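Side-chain contacts in 2,3-dihydroxybenzoate-AMP ligase (Bacillus subtilis, PDB 1MDB), which belongs to the ANL superfamily of AMP-binding enzymes and holds adenosine monophosphate together with 2,3-dihydroxy-benzoic acid in its pocket: residues D29-R34 / T58-L63; G66-G71 / K175-K180; F89-A94 / L164-L169; D295-L300 / A320-T325. All coordinates share one frame; numbering follows the deposited sequence.

Overall arrangement
Interactions 1, 2 and 3 gather in one region of the chain, their centres about 13 Å from one another, and illustrate how neighbouring helices share partners. Helix 53-70 serves both interaction 1 and interaction 2, while helix 86-98, used by interaction 3, packs beside it: L31 CD2 lies 3.6 Å from F93 CG, and F67 CE1 lies 3.8 Å from A94 CB. A salt bridge, R59 NE to E90 OE1 at 2.8 Å, also ties interaction 1 to interaction 3. Interaction 4 stands apart, its centre about 36 Å from that of interaction 3. It leads into strand 325-331, which carries V329 and G331 of the 2,3-dihydroxy-benzoic acid pocket.

Interaction 1 (D29-R34 / T58-L63); sequences DLLRDR and TRADRL
R32 and D61 meet end-on across two helices, with the two terminal nitrogens of the guanidinium each given one carboxylate oxygen. NH1 of R32 lies 2.6 Å from OD2 of D61, and NH2 of R32 lies at the same 2.6 Å from OD1 of D61; both are fairly straight hydrogen bonds within a salt bridge. The two flat groups are nearly coplanar, 27° apart, and OD1 receives NH2 on its syn lone pair, the side facing the other oxygen. A bent arginine makes this possible: CG stands anti to the backbone N (chi1 -171°), and the chain then folds at chi2 and chi3, carrying a group that starts out alongside the neighbouring helix round to face it. Two grips, one per oxygen, fix the rotation of the carboxylate. The pair joins helix 27-38 to helix 53-70, within the AMP-binding enzyme family region. Further charges surround the bridge: D57 also accepts from NH1 of R32, and R97 from helix 86-98 forms a salt bridge to OD1 of D61, a second arginine on that oxygen, which would probably favour the ionised carboxylate. Beside the ion pair, one residue earlier on each helix, L31 and A60 make a buried apolar contact, CD2 of L31 coming within 4.0 Å of the methyl CB of A60.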
loop_
_atom_site.group_PDB
_atom_site.type_symbol
_atom_site.label_atom_id
_atom_site.label_comp_id
_atom_site.label_asym_id
_atom_site.label_seq_id
_atom_site.Cartn_x
_atom_site.Cartn_y
_atom_site.Cartn_z
ATOM N N ASP A 29 10.915 -17.947 -11.592
ATOM C CA ASP A 29 12.372 -18.021 -11.730
ATOM C C ASP A 29 13.025 -17.464 -10.475
ATOM O O ASP A 29 13.920 -18.076 -9.890
ATOM C CB ASP A 29 12.854 -17.192 -12.924
ATOM C CG ASP A 29 12.345 -17.717 -14.250
ATOM O OD1 ASP A 29 12.257 -18.958 -14.414
ATOM O OD2 ASP A 29 12.052 -16.886 -15.139
ATOM N N LEU A 30 12.564 -16.281 -10.082
ATOM C CA LEU A 30 13.070 -15.584 -8.906
ATOM C C LEU A 30 13.149 -16.526 -7.707
ATOM O O LEU A 30 14.196 -16.642 -7.072
ATOM C CB LEU A 30 12.161 -14.385 -8.604
ATOM C CG LEU A 30 12.581 -13.296 -7.618
ATOM C CD1 LEU A 30 11.579 -12.152 -7.696
ATOM C CD2 LEU A 30 12.644 -13.853 -6.208
ATOM N N LEU A 31 12.049 -17.206 -7.398
ATOM C CA LEU A 31 12.028 -18.139 -6.275
ATOM C C LEU A 31 12.935 -19.345 -6.520
ATOM O O LEU A 31 13.693 -19.750 -5.636
ATOM C CB LEU A 31 10.598 -18.610 -6.010
ATOM C CG LEU A 31 10.363 -19.691 -4.954
ATOM C CD1 LEU A 31 11.040 -19.335 -3.641
ATOM C CD2 LEU A 31 8.867 -19.852 -4.759
ATOM N N ARG A 32 12.861 -19.912 -7.722
ATOM C CA ARG A 32 13.681 -21.074 -8.066
ATOM C C ARG A 32 15.152 -20.775 -7.818
ATOM O O ARG A 32 15.873 -21.578 -7.220
ATOM C CB ARG A 32 13.500 -21.447 -9.539
ATOM C CG ARG A 32 14.151 -22.778 -9.920
ATOM C CD ARG A 32 13.432 -23.937 -9.258
ATOM N NE ARG A 32 12.099 -24.126 -9.820
ATOM C CZ ARG A 32 11.115 -24.780 -9.211
ATOM N NH1 ARG A 32 11.308 -25.308 -8.011
ATOM N NH2 ARG A 32 9.941 -24.922 -9.811
ATOM N N ASP A 33 15.583 -19.611 -8.294
ATOM C CA ASP A 33 16.960 -19.165 -8.158
ATOM C C ASP A 33 17.368 -18.996 -6.692
ATOM O O ASP A 33 18.320 -19.630 -6.227
ATOM C CB ASP A 33 17.136 -17.845 -8.910
ATOM C CG ASP A 33 18.587 -17.434 -9.029
ATOM O OD1 ASP A 33 19.233 -17.223 -7.979
ATOM O OD2 ASP A 33 19.080 -17.323 -10.173
ATOM N N ARG A 34 16.644 -18.150 -5.962
ATOM C CA ARG A 34 16.948 -17.913 -4.557
ATOM C C ARG A 34 16.940 -19.212 -3.764
ATOM O O ARG A 34 17.731 -19.390 -2.842
ATOM C CB ARG A 34 15.937 -16.943 -3.936
ATOM C CG ARG A 34 15.850 -15.581 -4.597
ATOM C CD ARG A 34 17.199 -14.898 -4.626
ATOM N NE ARG A 34 17.163 -13.576 -5.249
ATOM C CZ ARG A 34 16.694 -13.338 -6.466
ATOM N NH1 ARG A 34 16.210 -14.334 -7.194
ATOM N NH2 ARG A 34 16.736 -12.109 -6.965
ATOM N N THR A 58 9.583 -25.543 -2.691
ATOM C CA THR A 58 8.949 -26.854 -2.789
ATOM C C THR A 58 7.427 -26.801 -2.635
ATOM O O THR A 58 6.709 -27.381 -3.434
ATOM C CB THR A 58 9.521 -27.835 -1.737
ATOM O OG1 THR A 58 10.921 -28.025 -1.971
ATOM C CG2 THR A 58 8.818 -29.190 -1.830
ATOM N N ARG A 59 6.939 -26.112 -1.607
ATOM C CA ARG A 59 5.501 -26.011 -1.392
ATOM C C ARG A 59 4.810 -25.348 -2.588
ATOM O O ARG A 59 3.703 -25.728 -2.956
ATOM C CB ARG A 59 5.216 -25.233 -0.102
ATOM C CG ARG A 59 5.856 -25.877 1.131
ATOM C CD ARG A 59 5.510 -25.160 2.433
ATOM N NE ARG A 59 4.075 -25.155 2.694
ATOM C CZ ARG A 59 3.514 -25.599 3.814
ATOM N NH1 ARG A 59 4.269 -26.086 4.785
ATOM N NH2 ARG A 59 2.198 -25.555 3.965
ATOM N N ALA A 60 5.474 -24.370 -3.195
ATOM C CA ALA A 60 4.935 -23.663 -4.351
ATOM C C ALA A 60 4.771 -24.602 -5.561
ATOM O O ALA A 60 3.771 -24.521 -6.294
ATOM C CB ALA A 60 5.847 -22.496 -4.711
ATOM N N ASP A 61 5.756 -25.475 -5.777
ATOM C CA ASP A 61 5.694 -26.431 -6.878
ATOM C C ASP A 61 4.560 -27.400 -6.612
ATOM O O ASP A 61 3.681 -27.611 -7.456
ATOM C CB ASP A 61 6.986 -27.240 -6.992
ATOM C CG ASP A 61 8.076 -26.506 -7.724
ATOM O OD1 ASP A 61 7.749 -25.650 -8.571
ATOM O OD2 ASP A 61 9.263 -26.802 -7.464
ATOM N N ARG A 62 4.592 -27.989 -5.424
ATOM C CA ARG A 62 3.580 -28.952 -5.032
ATOM C C ARG A 62 2.176 -28.361 -4.993
ATOM O O ARG A 62 1.198 -29.067 -5.244
ATOM C CB ARG A 62 3.935 -29.563 -3.673
ATOM C CG ARG A 62 5.172 -30.464 -3.702
ATOM C CD ARG A 62 5.472 -31.064 -2.323
ATOM N NE ARG A 62 4.414 -31.948 -1.836
ATOM C CZ ARG A 62 4.150 -33.154 -2.334
ATOM N NH1 ARG A 62 4.869 -33.628 -3.338
ATOM N NH2 ARG A 62 3.170 -33.890 -1.822
ATOM N N LEU A 63 2.062 -27.069 -4.685
ATOM C CA LEU A 63 0.741 -26.445 -4.630
ATOM C C LEU A 63 0.253 -26.124 -6.040
ATOM O O LEU A 63 -0.919 -26.301 -6.358
ATOM C CB LEU A 63 0.770 -25.168 -3.777
ATOM C CG LEU A 63 -0.563 -24.412 -3.637
ATOM C CD1 LEU A 63 -1.629 -25.350 -3.074
ATOM C CD2 LEU A 63 -0.400 -23.203 -2.726
#

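Interaction 2 (G66-G71 / K175-K180); sequences GFQKLG and KLPEVK
Q68 reaches L176 by stretching out almost fully: its CG lies opposite the backbone N (chi1 -175°), the next torsion is also extended (chi2 -178°), and the amide is carried well clear of its helix toward the facing loop. This happens in the last turn of helix 53-70, which closes in a Schellman motif. G71 takes a positive phi there, and its N donates to the O of Q68 at 2.8 Å, with a weaker bond back to the O of F67. The facing segment, 175-180, has no regular secondary structure and runs between strands 164-165 and 184-189, so the contact joins a helix end to an irregular surface connection. L176 supplies most of the apolar surface. Its CG sits beside the backbone N (chi1 -66°), and the branch ending in CD1 is aimed at the amide, where the methyl lies over the amide face, displaced toward the NE2 side. That methyl is 3.7 Å from NE2 of Q68 and 4.0 Å from CD of Q68, so it packs against the group as a whole and not against one atom. No hydrogen bond crosses between the segments. V174 and L98 also touch Q68, and the O of E178 accepts a hydrogen bond from NE2 of Q74. Close to the amide plane, beyond the nitrogen, CD of the P177 ring stands 4.0 Å from NE2 of Q68.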
loop_
_atom_site.group_PDB
_atom_site.type_symbol
_atom_site.label_atom_id
_atom_site.label_comp_id
_atom_site.label_asym_id
_atom_site.label_seq_id
_atom_site.Cartn_x
_atom_site.Cartn_y
_atom_site.Cartn_z
ATOM N N GLY A 66 -1.400 -28.915 -7.361
ATOM C CA GLY A 66 -2.720 -29.089 -6.778
ATOM C C GLY A 66 -3.731 -28.142 -7.405
ATOM O O GLY A 66 -4.858 -28.532 -7.701
ATOM N N PHE A 67 -3.326 -26.891 -7.591
ATOM C CA PHE A 67 -4.177 -25.875 -8.207
ATOM C C PHE A 67 -4.549 -26.338 -9.616
ATOM O O PHE A 67 -5.708 -26.284 -10.005
ATOM C CB PHE A 67 -3.436 -24.526 -8.310
ATOM C CG PHE A 67 -3.406 -23.716 -7.022
ATOM C CD1 PHE A 67 -2.445 -22.719 -6.840
ATOM C CD2 PHE A 67 -4.354 -23.913 -6.023
ATOM C CE1 PHE A 67 -2.430 -21.929 -5.678
ATOM C CE2 PHE A 67 -4.351 -23.125 -4.854
ATOM C CZ PHE A 67 -3.390 -22.136 -4.683
ATOM N N GLN A 68 -3.550 -26.784 -10.377
ATOM C CA GLN A 68 -3.780 -27.249 -11.743
ATOM C C GLN A 68 -4.735 -28.433 -11.753
ATOM O O GLN A 68 -5.682 -28.474 -12.535
ATOM C CB GLN A 68 -2.467 -27.665 -12.401
ATOM C CG GLN A 68 -2.621 -28.042 -13.860
ATOM C CD GLN A 68 -1.321 -28.503 -14.479
ATOM O OE1 GLN A 68 -0.785 -29.559 -14.119
ATOM N NE2 GLN A 68 -0.799 -27.711 -15.413
ATOM N N LYS A 69 -4.475 -29.397 -10.878
ATOM C CA LYS A 69 -5.319 -30.577 -10.778
ATOM C C LYS A 69 -6.736 -30.135 -10.447
ATOM O O LYS A 69 -7.706 -30.736 -10.899
ATOM C CB LYS A 69 -4.794 -31.512 -9.689
ATOM C CG LYS A 69 -5.386 -32.907 -9.737
ATOM C CD LYS A 69 -4.602 -33.850 -8.842
ATOM C CE LYS A 69 -4.993 -35.292 -9.092
ATOM N NZ LYS A 69 -4.154 -36.250 -8.312
ATOM N N LEU A 70 -6.850 -29.069 -9.663
ATOM C CA LEU A 70 -8.158 -28.547 -9.288
ATOM C C LEU A 70 -8.883 -28.035 -10.533
ATOM O O LEU A 70 -10.114 -27.994 -10.574
ATOM C CB LEU A 70 -7.997 -27.413 -8.274
ATOM C CG LEU A 70 -9.250 -26.897 -7.570
ATOM C CD1 LEU A 70 -9.972 -28.055 -6.884
ATOM C CD2 LEU A 70 -8.845 -25.840 -6.547
ATOM N N GLY A 71 -8.117 -27.643 -11.545
ATOM C CA GLY A 71 -8.723 -27.147 -12.769
ATOM C C GLY A 71 -8.433 -25.684 -13.035
ATOM O O GLY A 71 -8.992 -25.097 -13.960
ATOM N N LYS A 175 4.850 -30.773 -14.875
ATOM C CA LYS A 175 5.359 -29.856 -15.886
ATOM C C LYS A 175 4.306 -28.769 -16.028
ATOM O O LYS A 175 3.134 -29.070 -16.247
ATOM C CB LYS A 175 5.515 -30.576 -17.225
ATOM C CG LYS A 175 6.152 -31.954 -17.128
ATOM C CD LYS A 175 6.106 -32.662 -18.481
ATOM C CE LYS A 175 6.748 -34.040 -18.425
ATOM N NZ LYS A 175 6.762 -34.674 -19.776
ATOM N N LEU A 176 4.705 -27.512 -15.891
ATOM C CA LEU A 176 3.745 -26.424 -16.015
ATOM C C LEU A 176 3.944 -25.650 -17.306
ATOM O O LEU A 176 5.046 -25.613 -17.856
ATOM C CB LEU A 176 3.849 -25.458 -14.826
ATOM C CG LEU A 176 3.474 -25.958 -13.426
ATOM C CD1 LEU A 176 2.201 -26.800 -13.501
ATOM C CD2 LEU A 176 4.618 -26.769 -12.851
ATOM N N PRO A 177 2.871 -25.024 -17.812
ATOM C CA PRO A 177 2.955 -24.248 -19.049
ATOM C C PRO A 177 4.026 -23.180 -18.899
ATOM O O PRO A 177 4.373 -22.792 -17.778
ATOM C CB PRO A 177 1.558 -23.642 -19.172
ATOM C CG PRO A 177 0.689 -24.665 -18.503
ATOM C CD PRO A 177 1.499 -24.996 -17.275
ATOM N N GLU A 178 4.555 -22.712 -20.024
ATOM C CA GLU A 178 5.577 -21.681 -19.986
ATOM C C GLU A 178 4.982 -20.349 -19.565
ATOM O O GLU A 178 3.933 -19.946 -20.061
ATOM C CB GLU A 178 6.230 -21.513 -21.354
ATOM C CG GLU A 178 7.079 -20.253 -21.448
ATOM C CD GLU A 178 7.725 -20.087 -22.803
ATOM O OE1 GLU A 178 6.985 -20.046 -23.811
ATOM O OE2 GLU A 178 8.968 -19.997 -22.859
ATOM N N VAL A 179 5.654 -19.677 -18.639
ATOM C CA VAL A 179 5.215 -18.376 -18.171
ATOM C C VAL A 179 6.261 -17.382 -18.655
ATOM O O VAL A 179 7.448 -17.546 -18.382
ATOM C CB VAL A 179 5.143 -18.302 -16.628
ATOM C CG1 VAL A 179 4.660 -16.929 -16.207
ATOM C CG2 VAL A 179 4.216 -19.378 -16.085
ATOM N N LYS A 180 5.816 -16.362 -19.378
ATOM C CA LYS A 180 6.710 -15.343 -19.899
ATOM C C LYS A 180 6.877 -14.173 -18.939
ATOM O O LYS A 180 5.953 -13.795 -18.217
ATOM C CB LYS A 180 6.190 -14.812 -21.234
ATOM C CG LYS A 180 6.105 -15.841 -22.346
ATOM C CD LYS A 180 5.497 -15.193 -23.575
ATOM C CE LYS A 180 5.279 -16.180 -24.697
ATOM N NZ LYS A 180 4.623 -15.489 -25.844
#

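Interaction 3 (F89-A94 / L164-L169); sequences FEVIFA and LPLEDL
L166 and V91 make the apolar contact here, with one methyl of the leucine doing the touching. CD2 of L166 lies 3.8 Å from CG2 of V91, a van der Waals approach in which the two branched side chains are set at a slant to each other. In V91 the branch that is used, CG2, sits beside the backbone N, while CG1 takes the anti place (chi1 160°) beside the carbonyl carbon. The first side-chain bond of L166 heads toward the helix, and CG, anti to the backbone N (chi1 175°), carries CD2 to V91. V91 belongs to helix 86-98, which connects the parallel strands 77-80 and 101-104 as the helix of a beta-alpha-beta crossover. L166 opens a short 3-10 turn directly after strand 164-165, the edge of the same sheet. The leucine is therefore held between that helix and strand 154-157, where I155 and A157 press on it from the sheet. E90 completes the trio at the edge of the apolar patch: its OE2 is 4.2 Å from CD2 of L166, the carboxylate coming from the opposite direction. Its chain leaves the backbone with CG placed between the N and the carbonyl carbon (chi1 70°) and then runs extended. The polar end is satisfied by other partners: OE1 of E90 is hydrogen-bonded to NE2 of H170, and OE2 also has a hydrogen bond outside the two segments.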
loop_
_atom_site.group_PDB
_atom_site.type_symbol
_atom_site.label_atom_id
_atom_site.label_comp_id
_atom_site.label_asym_id
_atom_site.label_seq_id
_atom_site.Cartn_x
_atom_site.Cartn_y
_atom_site.Cartn_z
ATOM N N PHE A 89 2.389 -16.652 0.863
ATOM C CA PHE A 89 3.547 -16.866 0.005
ATOM C C PHE A 89 3.543 -18.113 -0.869
ATOM O O PHE A 89 3.951 -18.054 -2.032
ATOM C CB PHE A 89 4.833 -16.807 0.841
ATOM C CG PHE A 89 5.073 -15.467 1.467
ATOM C CD1 PHE A 89 4.657 -15.207 2.767
ATOM C CD2 PHE A 89 5.672 -14.446 0.735
ATOM C CE1 PHE A 89 4.837 -13.944 3.336
ATOM C CE2 PHE A 89 5.858 -13.182 1.287
ATOM C CZ PHE A 89 5.438 -12.929 2.592
ATOM N N GLU A 90 3.111 -19.244 -0.329
ATOM C CA GLU A 90 3.085 -20.444 -1.143
ATOM C C GLU A 90 1.941 -20.296 -2.143
ATOM O O GLU A 90 2.016 -20.785 -3.272
ATOM C CB GLU A 90 2.899 -21.701 -0.276
ATOM C CG GLU A 90 1.532 -21.894 0.367
ATOM C CD GLU A 90 1.459 -23.204 1.152
ATOM O OE1 GLU A 90 2.238 -24.127 0.836
ATOM O OE2 GLU A 90 0.622 -23.319 2.068
ATOM N N VAL A 91 0.895 -19.591 -1.733
ATOM C CA VAL A 91 -0.256 -19.385 -2.604
ATOM C C VAL A 91 0.076 -18.545 -3.827
ATOM O O VAL A 91 -0.263 -18.938 -4.945
ATOM C CB VAL A 91 -1.444 -18.734 -1.838
ATOM C CG1 VAL A 91 -2.429 -18.088 -2.819
ATOM C CG2 VAL A 91 -2.169 -19.803 -1.018
ATOM N N ILE A 92 0.741 -17.404 -3.644
ATOM C CA ILE A 92 1.039 -16.575 -4.809
ATOM C C ILE A 92 2.111 -17.151 -5.751
ATOM O O ILE A 92 1.951 -17.091 -6.962
ATOM C CB ILE A 92 1.434 -15.109 -4.431
ATOM C CG1 ILE A 92 2.811 -15.065 -3.768
ATOM C CG2 ILE A 92 0.372 -14.500 -3.528
ATOM C CD1 ILE A 92 3.331 -13.644 -3.615
ATOM N N PHE A 93 3.196 -17.706 -5.214
ATOM C CA PHE A 93 4.230 -18.252 -6.084
ATOM C C PHE A 93 3.743 -19.499 -6.833
ATOM O O PHE A 93 4.238 -19.809 -7.915
ATOM C CB PHE A 93 5.528 -18.536 -5.295
ATOM C CG PHE A 93 6.377 -17.306 -5.078
ATOM C CD1 PHE A 93 6.233 -16.534 -3.932
ATOM C CD2 PHE A 93 7.257 -16.875 -6.065
ATOM C CE1 PHE A 93 6.949 -15.345 -3.775
ATOM C CE2 PHE A 93 7.976 -15.690 -5.921
ATOM C CZ PHE A 93 7.822 -14.924 -4.776
ATOM N N ALA A 94 2.778 -20.205 -6.258
ATOM C CA ALA A 94 2.205 -21.377 -6.910
ATOM C C ALA A 94 1.365 -20.855 -8.077
ATOM O O ALA A 94 1.403 -21.398 -9.188
ATOM C CB ALA A 94 1.317 -22.147 -5.939
ATOM N N LEU A 164 -12.901 -26.136 0.362
ATOM C CA LEU A 164 -11.679 -26.898 0.110
ATOM C C LEU A 164 -10.480 -26.512 0.974
ATOM O O LEU A 164 -10.047 -25.359 0.976
ATOM C CB LEU A 164 -11.284 -26.781 -1.367
ATOM C CG LEU A 164 -12.334 -27.174 -2.412
ATOM C CD1 LEU A 164 -11.823 -26.812 -3.807
ATOM C CD2 LEU A 164 -12.635 -28.669 -2.322
ATOM N N PRO A 165 -9.925 -27.482 1.720
ATOM C CA PRO A 165 -8.768 -27.248 2.587
ATOM C C PRO A 165 -7.538 -26.977 1.731
ATOM O O PRO A 165 -7.146 -27.816 0.922
ATOM C CB PRO A 165 -8.632 -28.567 3.353
ATOM C CG PRO A 165 -10.034 -29.125 3.343
ATOM C CD PRO A 165 -10.463 -28.840 1.934
ATOM N N LEU A 166 -6.937 -25.805 1.895
ATOM C CA LEU A 166 -5.748 -25.471 1.139
ATOM C C LEU A 166 -4.683 -26.544 1.326
ATOM O O LEU A 166 -4.017 -26.934 0.366
ATOM C CB LEU A 166 -5.186 -24.125 1.600
ATOM C CG LEU A 166 -3.857 -23.703 0.961
ATOM C CD1 LEU A 166 -4.014 -23.602 -0.551
ATOM C CD2 LEU A 166 -3.422 -22.355 1.540
ATOM N N GLU A 167 -4.538 -27.022 2.563
ATOM C CA GLU A 167 -3.531 -28.028 2.895
ATOM C C GLU A 167 -3.670 -29.344 2.137
ATOM O O GLU A 167 -2.692 -30.073 1.979
ATOM C CB GLU A 167 -3.535 -28.316 4.401
ATOM C CG GLU A 167 -4.739 -29.115 4.880
ATOM C CD GLU A 167 -4.721 -29.370 6.383
ATOM O OE1 GLU A 167 -5.659 -30.022 6.890
ATOM O OE2 GLU A 167 -3.773 -28.918 7.058
ATOM N N ASP A 168 -4.874 -29.651 1.668
ATOM C CA ASP A 168 -5.084 -30.895 0.937
ATOM C C ASP A 168 -4.848 -30.767 -0.570
ATOM O O ASP A 168 -5.146 -31.688 -1.325
ATOM C CB ASP A 168 -6.497 -31.442 1.203
ATOM C CG ASP A 168 -6.697 -31.868 2.655
ATOM O OD1 ASP A 168 -5.758 -32.445 3.240
ATOM O OD2 ASP A 168 -7.790 -31.640 3.213
ATOM N N LEU A 169 -4.294 -29.640 -1.004
ATOM C CA LEU A 169 -4.040 -29.435 -2.427
ATOM C C LEU A 169 -2.635 -29.818 -2.898
ATOM O O LEU A 169 -2.453 -30.244 -4.036
ATOM C CB LEU A 169 -4.337 -27.981 -2.807
ATOM C CG LEU A 169 -5.825 -27.632 -2.831
ATOM C CD1 LEU A 169 -6.022 -26.138 -3.020
ATOM C CD2 LEU A 169 -6.491 -28.407 -3.949
#

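Interaction 4 (D295-L300 / A320-T325); sequences DDLSSL and AVFGCT
L297 and L300 close over the segment 320-325 from a tight turn, and F322 and C324 receive them. CD1 of L297 comes to the edge of the F322 ring, near its plane, 4.0 Å from CE2 of F322. L300 adds CD2, which lies 4.2 Å from CD2 of F322. Its other contact is with C324: the CB of that residue is 3.3 Å from the O of L300, and the side chains meet more loosely, CG of L300 to SG of C324 at 4.3 Å. The two leucines are the first and last residues of a type I beta turn, which sets their spacing and is closed by the N of L300 donating to the O of L297 at 3.0 Å. The turn comes just before strand 302-306, and T325 begins the parallel strand 325-331 beside it, so the contact packs together the approaches to two adjacent parallel strands of a beta-alpha-beta unit in the nine-stranded mixed sheet. With CG beside the backbone N (chi1 -63°), F322 brings the CD2-CE2 edge of its ring to CD1 of L297. Beyond it, W286 and M287 of helix 280-292 and L303 touch F322, F265 and I268 of helix 261-271 pack on L297, and OG of S299 is hydrogen-bonded to the O of V273.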
loop_
_atom_site.group_PDB
_atom_site.type_symbol
_atom_site.label_atom_id
_atom_site.label_comp_id
_atom_site.label_asym_id
_atom_site.label_seq_id
_atom_site.Cartn_x
_atom_site.Cartn_y
_atom_site.Cartn_z
ATOM N N ASP A 295 9.765 -2.206 25.641
ATOM C CA ASP A 295 10.349 -3.109 24.662
ATOM C C ASP A 295 11.626 -2.503 24.120
ATOM O O ASP A 295 11.784 -1.286 24.111
ATOM C CB ASP A 295 9.380 -3.366 23.512
ATOM C CG ASP A 295 8.131 -4.086 23.960
ATOM O OD1 ASP A 295 7.265 -3.438 24.592
ATOM O OD2 ASP A 295 8.025 -5.303 23.691
ATOM N N ASP A 296 12.535 -3.364 23.676
ATOM C CA ASP A 296 13.809 -2.931 23.120
ATOM C C ASP A 296 13.755 -2.974 21.595
ATOM O O ASP A 296 13.968 -4.019 20.980
ATOM C CB ASP A 296 14.929 -3.829 23.649
ATOM C CG ASP A 296 16.218 -3.663 22.884
ATOM O OD1 ASP A 296 16.499 -2.537 22.426
ATOM O OD2 ASP A 296 16.958 -4.663 22.753
ATOM N N LEU A 297 13.466 -1.818 21.000
ATOM C CA LEU A 297 13.343 -1.677 19.554
ATOM C C LEU A 297 14.659 -1.240 18.948
ATOM O O LEU A 297 14.710 -0.794 17.802
ATOM C CB LEU A 297 12.271 -0.639 19.230
ATOM C CG LEU A 297 10.968 -0.759 20.026
ATOM C CD1 LEU A 297 9.979 0.289 19.537
ATOM C CD2 LEU A 297 10.387 -2.163 19.874
ATOM N N SER A 298 15.718 -1.380 19.737
ATOM C CA SER A 298 17.075 -1.000 19.352
ATOM C C SER A 298 17.620 -1.573 18.041
ATOM O O SER A 298 18.449 -0.944 17.389
ATOM C CB SER A 298 18.036 -1.358 20.493
ATOM O OG SER A 298 19.377 -1.338 20.052
ATOM N N SER A 299 17.181 -2.764 17.658
ATOM C CA SER A 299 17.665 -3.374 16.418
ATOM C C SER A 299 17.138 -2.649 15.179
ATOM O O SER A 299 17.646 -2.826 14.067
ATOM C CB SER A 299 17.239 -4.837 16.359
ATOM O OG SER A 299 15.826 -4.956 16.447
ATOM N N LEU A 300 16.115 -1.828 15.372
ATOM C CA LEU A 300 15.519 -1.100 14.260
ATOM C C LEU A 300 16.509 -0.124 13.614
ATOM O O LEU A 300 17.095 0.723 14.291
ATOM C CB LEU A 300 14.278 -0.357 14.762
ATOM C CG LEU A 300 13.069 -0.240 13.834
ATOM C CD1 LEU A 300 12.697 -1.606 13.279
ATOM C CD2 LEU A 300 11.914 0.358 14.609
ATOM N N ALA A 320 14.600 10.491 17.532
ATOM C CA ALA A 320 14.678 10.454 18.987
ATOM C C ALA A 320 13.827 9.376 19.656
ATOM O O ALA A 320 14.239 8.806 20.667
ATOM C CB ALA A 320 14.304 11.821 19.555
ATOM N N VAL A 321 12.643 9.103 19.111
ATOM C CA VAL A 321 11.761 8.099 19.705
ATOM C C VAL A 321 12.167 6.665 19.375
ATOM O O VAL A 321 12.050 5.779 20.221
ATOM C CB VAL A 321 10.284 8.302 19.275
ATOM C CG1 VAL A 321 9.434 7.117 19.742
ATOM C CG2 VAL A 321 9.738 9.588 19.880
ATOM N N PHE A 322 12.640 6.434 18.153
ATOM C CA PHE A 322 13.046 5.096 17.748
ATOM C C PHE A 322 14.550 4.950 17.549
ATOM O O PHE A 322 15.054 3.835 17.433
ATOM C CB PHE A 322 12.335 4.683 16.460
ATOM C CG PHE A 322 10.844 4.586 16.596
ATOM C CD1 PHE A 322 10.033 5.660 16.262
ATOM C CD2 PHE A 322 10.250 3.412 17.050
ATOM C CE1 PHE A 322 8.652 5.569 16.375
ATOM C CE2 PHE A 322 8.871 3.312 17.165
ATOM C CZ PHE A 322 8.070 4.394 16.825
ATOM N N GLY A 323 15.260 6.071 17.497
ATOM C CA GLY A 323 16.700 6.026 17.330
ATOM C C GLY A 323 17.153 5.439 16.012
ATOM O O GLY A 323 18.251 4.894 15.910
ATOM N N CYS A 324 16.315 5.548 14.994
ATOM C CA CYS A 324 16.665 5.011 13.692
ATOM C C CYS A 324 16.380 6.018 12.592
ATOM O O CYS A 324 15.892 7.111 12.851
ATOM C CB CYS A 324 15.881 3.723 13.432
ATOM S SG CYS A 324 14.082 3.921 13.423
ATOM N N THR A 325 16.697 5.644 11.363
ATOM C CA THR A 325 16.467 6.509 10.222
ATOM C C THR A 325 15.022 6.413 9.747
ATOM O O THR A 325 14.444 5.317 9.665
ATOM C CB THR A 325 17.357 6.127 9.025
ATOM O OG1 THR A 325 18.736 6.186 9.406
ATOM C CG2 THR A 325 17.116 7.082 7.874
#